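Local coordinates for protein endoglucanase (Clostridium thermocellum, PDB 2E4T) that hydrolyses beta-1,4-glucan chains in cellulose and probably in xyloglucan, this chain being the family 44 catalytic module of a larger multidomain cellulase, at residues A375-I380 and S432-A436; I372-D376 and L450-N454; R310-P314 and D361-G365; K445-L451 and A509-E515; F417-V422 and Y435-G440. Numbering follows the deposited sequence.

From the N terminus, contact 3 closes first, bringing the loop after barrel strand 354-360 onto the end of helix 304-312. Helix 368-384 then opens contacts 2 and 1, which share Ala375 and Asp376. Contact 1 closes on strand 432-439, inside the longer span that contact 2 completes on strand 442-452 and the turn after it. Contact 5 opens within the span of contact 1 and ends on the same strand 432-439, pairing that hairpin. Contact 4 starts on strand 442-452, overlapping contact 2 at Leu450 and Leu451, and ends at the last modelled residue. Contact 3 is internal to the TIM barrel, contacts 1 and 2 join barrel to beta-sheet domain, and contacts 4 and 5 build the sheet.

Contact 1. Residues A375-I380 and S432-A436; sequences ADVLGI and SSAYA
This is a buried helix-on-sheet contact at the interface between the TIM barrel and the beta-sheet domain. Residues 375-380 lie on helix 368-384, which links the seventh and eighth barrel strands; residues 432-436 are extended and belong to strand 432-439. The two axes approach to 8.8 Å, with their N-to-C directions 44° apart. In register, the CA of Asp376 is 6.9 Å from that of Ser433, and the CA of Gly379 is 6.0 Å from that of Tyr435. Ser433 and Tyr435, both with chi1 m, point toward the helix, while Ala434 between them points away onto Cys424 of strand 420-426. The Tyr435 ring lies against one bare turn of helix: Gly379 CA stands 3.6 Å from the ring centroid, 5° off the normal, a CH-pi contact over the face. A beta carbon at Gly379 would clash with Tyr435 CD2, so glycine permits this closeness. Ile380 flanks the phenol, its CG1 4.1 Å from Tyr435 CZ. Asp376, with chi1 t, swings its carboxylate to the strand, where OD1 accepts two hydrogen bonds, from Ser433 OG and Tyr435 OH, each 2.7 Å long. Two neutral hydroxyls converging on one oxygen thus give the buried carboxylate polar partners, and the one from Tyr435 OH tethers the ring that lies over Gly379.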
# COMPACT_ATOMS: atom_id res chain seq x y z
N ALA A 375 -5.92 -9.45 7.86
CA ALA A 375 -7.23 -8.87 8.18
C ALA A 375 -7.08 -7.78 9.25
O ALA A 375 -7.81 -6.77 9.24
CB ALA A 375 -8.18 -9.98 8.63
N ASP A 376 -6.16 -7.99 10.21
CA ASP A 376 -5.97 -7.00 11.28
C ASP A 376 -5.43 -5.70 10.66
O ASP A 376 -5.94 -4.58 10.95
CB ASP A 376 -4.99 -7.58 12.30
CG ASP A 376 -5.11 -6.96 13.68
OD1 ASP A 376 -6.22 -6.51 14.05
OD2 ASP A 376 -4.04 -6.90 14.37
N VAL A 377 -4.38 -5.81 9.82
CA VAL A 377 -3.78 -4.66 9.16
C VAL A 377 -4.83 -3.89 8.37
O VAL A 377 -4.86 -2.64 8.40
CB VAL A 377 -2.60 -5.15 8.28
CG1 VAL A 377 -2.11 -4.07 7.32
CG2 VAL A 377 -1.49 -5.63 9.18
N LEU A 378 -5.66 -4.60 7.59
CA LEU A 378 -6.68 -3.88 6.80
C LEU A 378 -7.69 -3.15 7.72
O LEU A 378 -8.16 -2.05 7.38
CB LEU A 378 -7.39 -4.83 5.87
CG LEU A 378 -6.50 -5.42 4.79
CD1 LEU A 378 -7.30 -6.51 4.04
CD2 LEU A 378 -5.97 -4.36 3.84
N GLY A 379 -8.03 -3.78 8.86
CA GLY A 379 -8.91 -3.11 9.82
C GLY A 379 -8.26 -1.82 10.35
O GLY A 379 -8.93 -0.77 10.46
N ILE A 380 -6.97 -1.91 10.68
CA ILE A 380 -6.22 -0.76 11.17
C ILE A 380 -6.13 0.33 10.10
O ILE A 380 -6.34 1.53 10.41
CB ILE A 380 -4.80 -1.26 11.61
CG1 ILE A 380 -4.93 -2.15 12.84
CG2 ILE A 380 -3.86 -0.09 11.83
CD1 ILE A 380 -3.77 -3.11 13.00
N SER A 432 -7.43 -10.51 20.77
CA SER A 432 -8.44 -10.24 19.77
C SER A 432 -8.25 -8.92 19.11
O SER A 432 -7.56 -8.04 19.63
CB SER A 432 -9.85 -10.31 20.40
OG SER A 432 -10.10 -9.20 21.27
N SER A 433 -8.91 -8.79 17.95
CA SER A 433 -9.16 -7.48 17.35
C SER A 433 -10.61 -7.48 16.85
O SER A 433 -11.15 -8.54 16.48
CB SER A 433 -8.26 -7.19 16.16
OG SER A 433 -6.90 -7.27 16.57
N ALA A 434 -11.19 -6.28 16.78
CA ALA A 434 -12.53 -6.16 16.25
C ALA A 434 -12.66 -4.80 15.60
O ALA A 434 -12.25 -3.79 16.17
CB ALA A 434 -13.61 -6.37 17.35
N TYR A 435 -13.26 -4.80 14.40
CA TYR A 435 -13.52 -3.58 13.65
C TYR A 435 -14.96 -3.58 13.21
O TYR A 435 -15.48 -4.61 12.78
CB TYR A 435 -12.61 -3.52 12.37
CG TYR A 435 -11.17 -3.66 12.73
CD1 TYR A 435 -10.45 -2.56 13.23
CD2 TYR A 435 -10.50 -4.90 12.70
CE1 TYR A 435 -9.15 -2.68 13.66
CE2 TYR A 435 -9.21 -5.05 13.15
CZ TYR A 435 -8.54 -3.95 13.66
OH TYR A 435 -7.25 -4.03 14.17
N ALA A 436 -15.62 -2.41 13.27
CA ALA A 436 -17.03 -2.34 12.91
C ALA A 436 -17.24 -1.20 11.89
O ALA A 436 -16.52 -0.20 11.91
CB ALA A 436 -17.91 -2.11 14.14

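Contact 2. Residues I372-D376 and L450-N454; sequences IAQAD and LLNKN
Ile372, on helix 368-384 of the barrel, points straight at the beta-sheet domain and sits opposite Leu451, CA to CA 6.7 Å. Its side chain (chi1 m, chi2 t) lies along the end of strand 442-452: CG2 is 4.2 Å from Leu451 CB and 4.2 Å from Lys453 CG, while CD1 reaches to 3.9 Å from Asn452 O. One turn further, Ala375 places CB 3.9 Å from Leu451 CD2. Asp376 follows, its N and CB at 3.5 and 3.7 Å from Leu451 CD1; its carboxylate turns aside to Ser433 and Tyr435. Leu451 (chi1 m, chi2 t) thus packs against Ile372, Ala375 and Asp376. The helix and strand 450-452 run at 144° between N-to-C directions, 9.3 Å apart at their closest. Past the strand the chain bends in an Asx turn, Asn454 N donating to Asn452 OD1 at 3.2 Å, and the amine of Lys453 goes to Ile429 O. No hydrogen bond joins the two segments: the domains meet here through apolar groups, including the aliphatic part of Lys453, and the nearby polar ends find their partners elsewhere.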
# COMPACT_ATOMS: atom_id res chain seq x y z
N ILE A 372 -4.85 -13.81 9.42
CA ILE A 372 -5.34 -13.02 10.53
C ILE A 372 -4.59 -11.69 10.60
O ILE A 372 -5.21 -10.63 10.76
CB ILE A 372 -5.28 -13.82 11.85
CG1 ILE A 372 -6.25 -15.03 11.77
CG2 ILE A 372 -5.63 -12.89 13.02
CD1 ILE A 372 -6.15 -15.96 12.97
N ALA A 373 -3.26 -11.72 10.48
CA ALA A 373 -2.51 -10.46 10.50
C ALA A 373 -2.96 -9.56 9.36
O ALA A 373 -3.11 -8.34 9.56
CB ALA A 373 -1.00 -10.72 10.45
N GLN A 374 -3.15 -10.13 8.15
CA GLN A 374 -3.61 -9.31 7.02
C GLN A 374 -4.95 -8.65 7.34
O GLN A 374 -5.16 -7.45 7.09
CB GLN A 374 -3.72 -10.19 5.77
CG GLN A 374 -4.24 -9.41 4.56
CD GLN A 374 -3.26 -8.37 4.08
OE1 GLN A 374 -2.06 -8.38 4.40
NE2 GLN A 374 -3.75 -7.44 3.25
N ALA A 375 -5.92 -9.45 7.86
CA ALA A 375 -7.23 -8.87 8.18
C ALA A 375 -7.08 -7.78 9.25
O ALA A 375 -7.81 -6.77 9.24
CB ALA A 375 -8.18 -9.98 8.63
N ASP A 376 -6.16 -7.99 10.21
CA ASP A 376 -5.97 -7.00 11.28
C ASP A 376 -5.43 -5.70 10.66
O ASP A 376 -5.94 -4.58 10.95
CB ASP A 376 -4.99 -7.58 12.30
CG ASP A 376 -5.11 -6.96 13.68
OD1 ASP A 376 -6.22 -6.51 14.05
OD2 ASP A 376 -4.04 -6.90 14.37
N LEU A 450 -14.10 -9.79 13.27
CA LEU A 450 -13.77 -10.29 14.59
C LEU A 450 -12.64 -11.31 14.45
O LEU A 450 -12.82 -12.33 13.75
CB LEU A 450 -15.01 -10.95 15.23
CG LEU A 450 -14.77 -11.58 16.59
CD1 LEU A 450 -14.39 -10.56 17.65
CD2 LEU A 450 -16.07 -12.31 16.99
N LEU A 451 -11.49 -11.00 15.04
CA LEU A 451 -10.28 -11.84 14.88
C LEU A 451 -9.94 -12.44 16.23
O LEU A 451 -9.69 -11.71 17.21
CB LEU A 451 -9.11 -10.99 14.36
CG LEU A 451 -9.43 -10.20 13.09
CD1 LEU A 451 -8.21 -9.38 12.63
CD2 LEU A 451 -9.88 -11.10 11.96
N ASN A 452 -9.88 -13.78 16.27
CA ASN A 452 -9.44 -14.48 17.47
C ASN A 452 -7.99 -14.90 17.29
O ASN A 452 -7.71 -15.82 16.49
CB ASN A 452 -10.31 -15.67 17.78
CG ASN A 452 -9.95 -16.27 19.13
OD1 ASN A 452 -9.34 -15.60 19.95
ND2 ASN A 452 -10.37 -17.52 19.37
N LYS A 453 -7.09 -14.20 17.99
CA LYS A 453 -5.66 -14.47 17.95
C LYS A 453 -5.23 -15.55 18.96
O LYS A 453 -4.06 -15.91 19.01
CB LYS A 453 -4.86 -13.19 18.17
CG LYS A 453 -5.10 -12.16 17.10
CD LYS A 453 -4.27 -10.89 17.34
CE LYS A 453 -4.86 -9.90 18.30
NZ LYS A 453 -3.87 -8.85 18.79
N ASN A 454 -6.18 -16.06 19.76
CA ASN A 454 -5.84 -17.11 20.71
C ASN A 454 -5.32 -18.32 19.91
O ASN A 454 -6.01 -18.80 19.00
CB ASN A 454 -7.13 -17.46 21.50
CG ASN A 454 -6.89 -18.12 22.79
OD1 ASN A 454 -5.90 -18.85 22.94
ND2 ASN A 454 -7.88 -17.96 23.71

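Contact 3. Residues R310-P314 and D361-G365; sequences RLQAP and DYGGG
Asp361 begins the loop that follows the seventh barrel strand, 354-360, at the strand's C-terminal end, the side of a TIM barrel where active sites lie. Its OD1 accepts from Gly363 N at 2.8 Å, an Asx turn that bends the chain back. Tyr362 makes the broadest contact with residues 310-314, at the end of helix 304-312, and its CA lies 6.7 Å from that of Arg310. With chi1 m, its CE2 lies 4.0 Å from both Ala313 CB and Pro314 CG, and its backbone O receives a 2.9 Å hydrogen bond from Arg310 NE. Beyond the ring, a water bridges Tyr362 OH (2.7 Å) and Ala313 O (2.8 Å), donating to the latter. Gly363 has phi 77°, and Gly364 has phi and psi of 56° and 33°, conformations that suit glycine. Gly364 N lies over one face of the guanidinium, 3.4 Å from Arg310 NE, and a beta carbon on Gly364 would collide with Arg310 NH1. Gly365 takes no part across the segments; its backbone hydrogen-bonds to Thr400. Arg310 (chi1 and chi2 t) extends across the loop so that NH2 can bond Ile295 O and NH1 can bond Asn307 and Thr369. One buried cation thereby ties the glycine-rich loop to several neighbouring elements through neutral acceptors, and the Tyr362 ring adds apolar packing on Ala313 and Pro314.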
# COMPACT_ATOMS: atom_id res chain seq x y z
N ARG A 310 3.82 -12.61 14.62
CA ARG A 310 3.12 -12.08 13.44
C ARG A 310 1.74 -11.57 13.81
O ARG A 310 1.28 -10.54 13.33
CB ARG A 310 3.06 -13.16 12.34
CG ARG A 310 2.39 -12.65 11.08
CD ARG A 310 2.40 -13.67 9.95
NE ARG A 310 3.73 -14.09 9.62
CZ ARG A 310 4.30 -15.25 9.99
NH1 ARG A 310 3.57 -16.23 10.58
NH2 ARG A 310 5.61 -15.46 9.77
N LEU A 311 1.03 -12.34 14.68
CA LEU A 311 -0.30 -11.93 15.10
C LEU A 311 -0.30 -10.61 15.85
O LEU A 311 -1.29 -9.86 15.74
CB LEU A 311 -0.93 -13.02 15.98
CG LEU A 311 -1.28 -14.31 15.26
CD1 LEU A 311 -1.65 -15.39 16.30
CD2 LEU A 311 -2.40 -14.12 14.25
N GLN A 312 0.75 -10.32 16.63
CA GLN A 312 0.79 -9.09 17.41
C GLN A 312 1.39 -7.91 16.63
O GLN A 312 1.13 -6.75 16.99
CB GLN A 312 1.58 -9.28 18.72
CG GLN A 312 0.99 -10.38 19.60
CD GLN A 312 -0.47 -10.16 19.95
OE1 GLN A 312 -0.96 -9.04 20.10
NE2 GLN A 312 -1.21 -11.26 20.07
N ALA A 313 2.22 -8.19 15.60
CA ALA A 313 2.96 -7.14 14.93
C ALA A 313 2.10 -6.00 14.38
O ALA A 313 2.59 -4.86 14.36
CB ALA A 313 3.81 -7.75 13.81
N PRO A 314 0.87 -6.23 13.92
CA PRO A 314 0.08 -5.09 13.44
C PRO A 314 -0.10 -4.00 14.53
O PRO A 314 -0.35 -2.84 14.18
CB PRO A 314 -1.27 -5.72 13.03
CG PRO A 314 -0.86 -7.12 12.62
CD PRO A 314 0.18 -7.52 13.65
N ASP A 361 4.10 -6.56 3.73
CA ASP A 361 3.88 -8.02 3.78
C ASP A 361 4.21 -8.43 5.19
O ASP A 361 5.34 -8.26 5.64
CB ASP A 361 4.79 -8.70 2.77
CG ASP A 361 4.75 -10.23 2.83
OD1 ASP A 361 3.82 -10.79 3.43
OD2 ASP A 361 5.67 -10.87 2.20
N TYR A 362 3.20 -9.00 5.90
CA TYR A 362 3.39 -9.49 7.26
C TYR A 362 3.88 -10.95 7.30
O TYR A 362 4.08 -11.49 8.41
CB TYR A 362 2.12 -9.26 8.09
CG TYR A 362 2.06 -7.85 8.60
CD1 TYR A 362 1.89 -6.76 7.71
CD2 TYR A 362 2.26 -7.57 9.95
CE1 TYR A 362 1.99 -5.44 8.15
CE2 TYR A 362 2.32 -6.26 10.41
CZ TYR A 362 2.23 -5.20 9.50
OH TYR A 362 2.33 -3.88 9.88
N GLY A 363 4.12 -11.52 6.13
CA GLY A 363 4.64 -12.88 6.09
C GLY A 363 3.57 -13.91 6.37
O GLY A 363 2.38 -13.64 6.53
N GLY A 364 4.03 -15.19 6.41
CA GLY A 364 3.10 -16.25 6.72
C GLY A 364 1.90 -16.31 5.78
O GLY A 364 0.82 -16.70 6.19
N GLY A 365 2.10 -15.96 4.50
CA GLY A 365 0.92 -15.69 3.65
C GLY A 365 0.14 -16.93 3.30
O GLY A 365 -1.03 -16.83 2.89
O HOH W 1 3.72 -3.61 12.14

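Contact 4. Residues K445-L451 and A509-E515; sequences KLHIILL and ACHIVLE
Ile448 and Ile512 form the apolar centre of this antiparallel strand pair, CB to CB 4.2 Å. On the same face, Ile448 CD1 meets Leu514 CD1 at 3.6 Å, Leu446 CD2 lies 3.9 Å from Leu514 CD1, and Leu450 CD2 lies 4.2 Å from Ile512 CD1. The axes of strands 446-451 and 509-514 approach to 4.6 Å, with N-to-C directions 162° apart. The hydrogen-bonded pairs 446/514, 448/512 and 450/510 each carry two bonds. Ile512 N to Ile448 O is 2.7 Å. Leu446 N to Leu514 O is 3.0 Å. The opposite face is more polar: His447 ND1 and His511 NE2 share a 2.8 Å hydrogen bond, Val513 CG1 lying over the His447 ring face, while Leu451 CD2 packs on Ala509 CB at 3.5 Å. Exposed Lys445 and Glu515 finish the pair. In the sheet these strands lie between 432-439 and 474-480. The face with Ile448 and Ile512 packs on strands 459-466 and 499-504, whereas the histidine face meets helix 398-408, His511 ND1 bonding Leu406 O.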
# COMPACT_ATOMS: atom_id res chain seq x y z
N LYS A 445 -27.40 -2.12 8.45
CA LYS A 445 -26.53 -3.31 8.44
C LYS A 445 -25.22 -2.92 9.10
O LYS A 445 -24.56 -1.95 8.72
CB LYS A 445 -26.29 -3.79 7.02
CG LYS A 445 -27.56 -4.21 6.32
CD LYS A 445 -27.29 -5.10 5.11
CE LYS A 445 -28.59 -5.55 4.39
NZ LYS A 445 -28.21 -6.16 3.07
N LEU A 446 -24.90 -3.68 10.13
CA LEU A 446 -23.67 -3.45 10.91
C LEU A 446 -22.71 -4.59 10.61
O LEU A 446 -23.04 -5.77 10.83
CB LEU A 446 -24.01 -3.38 12.39
CG LEU A 446 -22.83 -3.32 13.35
CD1 LEU A 446 -21.95 -2.05 13.08
CD2 LEU A 446 -23.32 -3.31 14.79
N HIS A 447 -21.54 -4.24 10.09
CA HIS A 447 -20.50 -5.18 9.76
C HIS A 447 -19.44 -5.23 10.84
O HIS A 447 -19.00 -4.16 11.30
CB HIS A 447 -19.82 -4.74 8.44
CG HIS A 447 -20.71 -4.87 7.26
ND1 HIS A 447 -20.61 -5.92 6.40
CD2 HIS A 447 -21.72 -4.08 6.82
CE1 HIS A 447 -21.54 -5.77 5.45
NE2 HIS A 447 -22.23 -4.66 5.68
N ILE A 448 -19.02 -6.45 11.23
CA ILE A 448 -18.01 -6.59 12.25
C ILE A 448 -16.97 -7.60 11.78
O ILE A 448 -17.32 -8.75 11.45
CB ILE A 448 -18.60 -7.09 13.61
CG1 ILE A 448 -19.72 -6.16 14.08
CG2 ILE A 448 -17.50 -7.22 14.64
CD1 ILE A 448 -20.57 -6.78 15.20
N ILE A 449 -15.70 -7.20 11.75
CA ILE A 449 -14.60 -8.16 11.57
C ILE A 449 -14.09 -8.49 12.95
O ILE A 449 -13.76 -7.61 13.76
CB ILE A 449 -13.41 -7.49 10.76
CG1 ILE A 449 -13.82 -7.10 9.35
CG2 ILE A 449 -12.24 -8.42 10.76
CD1 ILE A 449 -14.21 -8.24 8.54
N LEU A 450 -14.10 -9.79 13.27
CA LEU A 450 -13.77 -10.29 14.59
C LEU A 450 -12.64 -11.31 14.45
O LEU A 450 -12.82 -12.33 13.75
CB LEU A 450 -15.01 -10.95 15.23
CG LEU A 450 -14.77 -11.58 16.59
CD1 LEU A 450 -14.39 -10.56 17.65
CD2 LEU A 450 -16.07 -12.31 16.99
N LEU A 451 -11.49 -11.00 15.04
CA LEU A 451 -10.28 -11.84 14.88
C LEU A 451 -9.94 -12.44 16.23
O LEU A 451 -9.69 -11.71 17.21
CB LEU A 451 -9.11 -10.99 14.36
CG LEU A 451 -9.43 -10.20 13.09
CD1 LEU A 451 -8.21 -9.38 12.63
CD2 LEU A 451 -9.88 -11.10 11.96
N ALA A 509 -10.85 -15.97 11.76
CA ALA A 509 -11.22 -14.64 11.32
C ALA A 509 -12.64 -14.67 10.81
O ALA A 509 -12.95 -15.45 9.90
CB ALA A 509 -10.29 -14.15 10.20
N CYS A 510 -13.52 -13.81 11.36
CA CYS A 510 -14.90 -13.79 10.99
C CYS A 510 -15.35 -12.40 10.54
O CYS A 510 -14.81 -11.38 10.97
CB CYS A 510 -15.79 -14.01 12.31
SG CYS A 510 -15.45 -15.48 13.26
N HIS A 511 -16.38 -12.43 9.69
CA HIS A 511 -17.10 -11.20 9.28
C HIS A 511 -18.57 -11.48 9.62
O HIS A 511 -19.18 -12.40 9.06
CB HIS A 511 -16.90 -10.97 7.78
CG HIS A 511 -17.42 -9.65 7.29
ND1 HIS A 511 -16.86 -9.03 6.20
CD2 HIS A 511 -18.49 -8.85 7.65
CE1 HIS A 511 -17.55 -7.92 5.94
NE2 HIS A 511 -18.54 -7.77 6.80
N ILE A 512 -19.08 -10.66 10.55
CA ILE A 512 -20.47 -10.79 11.01
C ILE A 512 -21.25 -9.62 10.37
O ILE A 512 -20.77 -8.49 10.36
CB ILE A 512 -20.54 -10.66 12.54
CG1 ILE A 512 -19.66 -11.72 13.21
CG2 ILE A 512 -21.99 -10.72 13.02
CD1 ILE A 512 -19.50 -11.51 14.72
N VAL A 513 -22.45 -9.92 9.84
CA VAL A 513 -23.29 -8.89 9.23
C VAL A 513 -24.63 -8.93 9.96
O VAL A 513 -25.41 -9.87 9.82
CB VAL A 513 -23.49 -9.13 7.73
CG1 VAL A 513 -24.30 -7.95 7.13
CG2 VAL A 513 -22.14 -9.31 7.00
N LEU A 514 -24.84 -7.91 10.81
CA LEU A 514 -26.05 -7.79 11.61
C LEU A 514 -27.08 -6.98 10.89
O LEU A 514 -26.81 -5.94 10.32
CB LEU A 514 -25.73 -7.15 12.93
CG LEU A 514 -24.89 -7.99 13.89
CD1 LEU A 514 -24.16 -7.14 14.84
CD2 LEU A 514 -25.84 -8.98 14.65
N GLU A 515 -28.33 -7.47 10.97
CA GLU A 515 -29.47 -6.73 10.42
C GLU A 515 -30.68 -6.92 11.34
O GLU A 515 -30.71 -7.82 12.14
CB GLU A 515 -29.78 -7.16 9.01
CG GLU A 515 -30.14 -8.56 8.82
CD GLU A 515 -30.15 -9.01 7.37
OE1 GLU A 515 -29.11 -8.93 6.66
OE2 GLU A 515 -31.23 -9.51 6.95

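Contact 5. Residues F417-V422 and Y435-G440; sequences FGDTSV and YASIVG
A classic beta bulge shapes this antiparallel hairpin pairing: Asp419 and Thr420 both face Ile438, the extra residue lying on the 417-422 side. The axes of strands 420-422 and 435-439 approach to 4.4 Å, N-to-C directions 134° apart. Thr420 and Ile438 exchange backbone bonds, Thr420 N to Ile438 O at 3.0 Å and Ile438 N to Thr420 O at 2.8 Å; Ser421 and Ser437 form a non-hydrogen-bonded pair, CA to CA 4.3 Å. Gly418 fits close against the strand, its CA 3.3 Å from Ile438 O, where a beta carbon would clash. Ser437 CB lies under the Phe417 ring, 3.9 Å from its centroid. On the other side, Val422 sets CG2 3.7 Å from Ala436 CB and CG1 4.0 Å from Ile438 CG1. The hairpin's far end is clasped by Asp419 OD1, accepting from Gly440 N at 2.8 Å, and Thr420 OG1, donating to Gly440 O at 2.7 Å. Strand 442-452 flanks 432-439 in the sheet, 8-22 flanks 420-426, and Phe417 meets Tyr407 of helix 398-408 edge-to-face.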
# COMPACT_ATOMS: atom_id res chain seq x y z
N PHE A 417 -17.20 -5.27 3.47
CA PHE A 417 -17.20 -4.49 4.71
C PHE A 417 -17.78 -3.11 4.42
O PHE A 417 -17.71 -2.58 3.30
CB PHE A 417 -15.77 -4.40 5.23
CG PHE A 417 -15.63 -3.97 6.66
CD1 PHE A 417 -16.19 -4.73 7.70
CD2 PHE A 417 -14.87 -2.85 7.01
CE1 PHE A 417 -15.99 -4.35 9.04
CE2 PHE A 417 -14.66 -2.48 8.33
CZ PHE A 417 -15.22 -3.24 9.36
N GLY A 418 -18.42 -2.51 5.45
CA GLY A 418 -18.94 -1.15 5.29
C GLY A 418 -17.83 -0.16 5.01
O GLY A 418 -16.63 -0.40 5.24
N ASP A 419 -18.26 1.03 4.54
CA ASP A 419 -17.37 2.12 4.20
C ASP A 419 -17.29 3.22 5.24
O ASP A 419 -16.56 4.20 5.03
CB ASP A 419 -17.66 2.68 2.80
CG ASP A 419 -19.04 3.27 2.69
OD1 ASP A 419 -19.84 3.18 3.63
OD2 ASP A 419 -19.30 3.90 1.62
N THR A 420 -18.00 3.09 6.37
CA THR A 420 -17.93 4.07 7.45
C THR A 420 -17.57 3.31 8.73
O THR A 420 -18.36 2.47 9.22
CB THR A 420 -19.27 4.79 7.61
OG1 THR A 420 -19.49 5.53 6.41
CG2 THR A 420 -19.24 5.76 8.80
N SER A 421 -16.36 3.58 9.26
CA SER A 421 -15.94 3.02 10.52
C SER A 421 -16.77 3.55 11.67
O SER A 421 -17.11 4.77 11.67
CB SER A 421 -14.47 3.44 10.71
OG SER A 421 -13.96 3.03 11.98
N VAL A 422 -17.10 2.71 12.66
CA VAL A 422 -17.79 3.13 13.85
C VAL A 422 -17.05 2.60 15.07
O VAL A 422 -16.26 1.61 14.99
CB VAL A 422 -19.28 2.74 13.90
CG1 VAL A 422 -19.97 3.23 12.66
CG2 VAL A 422 -19.46 1.23 14.06
N TYR A 435 -13.26 -4.80 14.40
CA TYR A 435 -13.52 -3.58 13.65
C TYR A 435 -14.96 -3.58 13.21
O TYR A 435 -15.48 -4.61 12.78
CB TYR A 435 -12.61 -3.52 12.37
CG TYR A 435 -11.17 -3.66 12.73
CD1 TYR A 435 -10.45 -2.56 13.23
CD2 TYR A 435 -10.50 -4.90 12.70
CE1 TYR A 435 -9.15 -2.68 13.66
CE2 TYR A 435 -9.21 -5.05 13.15
CZ TYR A 435 -8.54 -3.95 13.66
OH TYR A 435 -7.25 -4.03 14.17
N ALA A 436 -15.62 -2.41 13.27
CA ALA A 436 -17.03 -2.34 12.91
C ALA A 436 -17.24 -1.20 11.89
O ALA A 436 -16.52 -0.20 11.91
CB ALA A 436 -17.91 -2.11 14.14
N SER A 437 -18.25 -1.42 11.05
CA SER A 437 -18.56 -0.41 10.06
C SER A 437 -20.03 -0.51 9.67
O SER A 437 -20.72 -1.52 9.85
CB SER A 437 -17.71 -0.59 8.79
OG SER A 437 -17.96 -1.88 8.22
N ILE A 438 -20.48 0.60 9.07
CA ILE A 438 -21.81 0.72 8.47
C ILE A 438 -21.61 1.20 7.02
O ILE A 438 -20.50 1.44 6.56
CB ILE A 438 -22.73 1.65 9.30
CG1 ILE A 438 -22.19 3.08 9.30
CG2 ILE A 438 -22.91 1.05 10.69
CD1 ILE A 438 -23.10 4.07 10.06
N VAL A 439 -22.73 1.36 6.29
CA VAL A 439 -22.71 1.78 4.91
C VAL A 439 -23.19 3.23 4.85
O VAL A 439 -24.35 3.52 5.18
CB VAL A 439 -23.56 0.89 4.04
CG1 VAL A 439 -23.53 1.34 2.57
CG2 VAL A 439 -23.11 -0.58 4.19
N GLY A 440 -22.31 4.14 4.44
CA GLY A 440 -22.70 5.55 4.39
C GLY A 440 -23.01 6.05 5.77
O GLY A 440 -22.18 5.92 6.69
O HOH W 2 -13.26 0.52 11.70
O HOH W 3 -14.16 -0.07 14.25